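Local coordinates for protein benzyl alcohol dehydrogenase (Acinetobacter calcoaceticus, PDB 1F8F) that oxidises aryl alcohols such as benzyl alcohol to the aldehyde, probably by zinc-assisted hydride transfer to NAD, as in related zinc-dependent alcohol dehydrogenases, at residues T12-A17 with V50-K54. Residues are numbered along the deposited sequence; the frame is centred on the assembly and turned at random.
Sequences TPCKGA and VRDQK. Unlike the reference sequence in segment 50-54: Lys54 (reference Tyr).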
# COMPACT_ATOMS: atom_id res chain seq x y z
N THR A 12 -12.54 43.00 -0.84
CA THR A 12 -11.21 43.34 -1.29
C THR A 12 -11.34 44.01 -2.65
O THR A 12 -11.40 43.32 -3.66
CB THR A 12 -10.34 42.08 -1.38
OG1 THR A 12 -10.08 41.50 -0.10
CG2 THR A 12 -9.00 42.43 -1.99
N PRO A 13 -11.41 45.34 -2.72
CA PRO A 13 -11.67 46.07 -3.94
C PRO A 13 -10.64 46.06 -5.02
O PRO A 13 -11.11 46.22 -6.15
CB PRO A 13 -12.00 47.50 -3.49
CG PRO A 13 -12.47 47.29 -2.09
CD PRO A 13 -11.44 46.28 -1.57
N CYS A 14 -9.34 45.92 -4.83
CA CYS A 14 -8.42 45.91 -5.96
C CYS A 14 -7.07 45.36 -5.56
O CYS A 14 -6.82 45.05 -4.39
CB CYS A 14 -8.22 47.30 -6.57
SG CYS A 14 -7.48 48.59 -5.52
N LYS A 15 -6.19 45.21 -6.55
CA LYS A 15 -4.87 44.68 -6.26
C LYS A 15 -4.39 45.42 -5.02
O LYS A 15 -4.42 46.64 -4.87
CB LYS A 15 -3.90 44.79 -7.42
CG LYS A 15 -2.45 44.44 -7.14
CD LYS A 15 -1.69 44.06 -8.39
CE LYS A 15 -0.19 44.18 -8.22
NZ LYS A 15 0.33 43.56 -6.97
N GLY A 16 -4.06 44.64 -4.01
CA GLY A 16 -3.57 45.07 -2.73
C GLY A 16 -4.42 45.94 -1.84
O GLY A 16 -3.90 46.33 -0.80
N ALA A 17 -5.65 46.24 -2.14
CA ALA A 17 -6.45 47.11 -1.29
C ALA A 17 -6.72 46.50 0.07
O ALA A 17 -6.60 45.31 0.29
CB ALA A 17 -7.72 47.41 -2.08
N VAL A 50 -3.96 36.40 -2.69
CA VAL A 50 -5.00 36.66 -3.67
C VAL A 50 -5.35 38.13 -3.83
O VAL A 50 -5.83 38.64 -4.84
CB VAL A 50 -6.26 35.89 -3.23
CG1 VAL A 50 -7.57 36.24 -3.91
CG2 VAL A 50 -6.02 34.39 -3.42
N ARG A 51 -5.12 38.89 -2.76
CA ARG A 51 -5.35 40.32 -2.67
C ARG A 51 -4.25 41.04 -3.49
O ARG A 51 -4.51 41.83 -4.38
CB ARG A 51 -5.35 40.63 -1.17
CG ARG A 51 -5.24 42.09 -0.81
CD ARG A 51 -4.53 42.41 0.49
NE ARG A 51 -3.15 41.94 0.53
CZ ARG A 51 -2.40 41.87 1.63
NH1 ARG A 51 -2.94 42.18 2.81
NH2 ARG A 51 -1.15 41.43 1.59
N ASP A 52 -3.05 40.50 -3.31
CA ASP A 52 -1.86 40.93 -4.01
C ASP A 52 -1.76 40.32 -5.40
O ASP A 52 -0.77 40.48 -6.13
CB ASP A 52 -0.61 40.56 -3.23
CG ASP A 52 -0.54 41.19 -1.85
OD1 ASP A 52 -1.40 42.04 -1.55
OD2 ASP A 52 0.39 40.80 -1.11
N GLN A 53 -2.77 39.58 -5.81
CA GLN A 53 -2.92 38.98 -7.10
C GLN A 53 -1.81 38.09 -7.60
O GLN A 53 -1.81 37.77 -8.79
CB GLN A 53 -3.17 40.07 -8.15
CG GLN A 53 -4.39 40.92 -7.82
CD GLN A 53 -5.63 40.17 -8.25
OE1 GLN A 53 -6.19 40.48 -9.29
NE2 GLN A 53 -6.01 39.21 -7.42
N LYS A 54 -1.06 37.41 -6.75
CA LYS A 54 -0.11 36.41 -7.22
C LYS A 54 -0.90 35.20 -7.68
O LYS A 54 -0.36 34.14 -7.94
CB LYS A 54 0.91 36.07 -6.13
CG LYS A 54 1.56 37.34 -5.62
CD LYS A 54 2.57 37.17 -4.50
CE LYS A 54 3.02 38.54 -4.00
NZ LYS A 54 3.33 39.47 -5.14
O HOH W 1 1.28 41.00 -8.37
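Gly16 N donates to Arg51 O over 2.9 Å in a nearly straight bond (175°), arriving from above the carbonyl plane. The same oxygen takes a CA-H...O contact from Lys15 CA at 3.4 Å. Both donors belong to the type II turn Cys14-Ala17, in the loop between strands 5-11 and 20-26; Arg51 O lies where helix 45-51 of the GroES-like domain ends in a Schellman motif, with Gln53 at C-prime. A second polar link is looser: Lys15, its chain extended until the bend at chi4 (47°), makes a weak hydrogen bond from NZ to Asp52 O, and a water bridges the same two atoms.

Aliphatic contacts flank the Gly16-Arg51 bond. Thr12 CG2 meets Arg51 CG at 4.0 Å, the side chains crossing at about a right angle, while Lys15 CB packs on Gln53 CG at 3.9 Å. Arg51 CD also runs past Ala17 O, at 3.6 Å.

The Arg51 guanidinium grips Asp52 side-on, with Arg51 NE 2.7 Å from Asp52 OD1 and Arg51 NH2 hydrogen-bonded to Asp52 OD2. Gln53 NE2 turns back to Val50 O (2.6 Å).

In this surface contact one backbone hydrogen bond ties loop to helix end and aliphatic packing adds to it; the Arg51-Asp52 charges, paired locally, probably contribute little direct attraction between the segments.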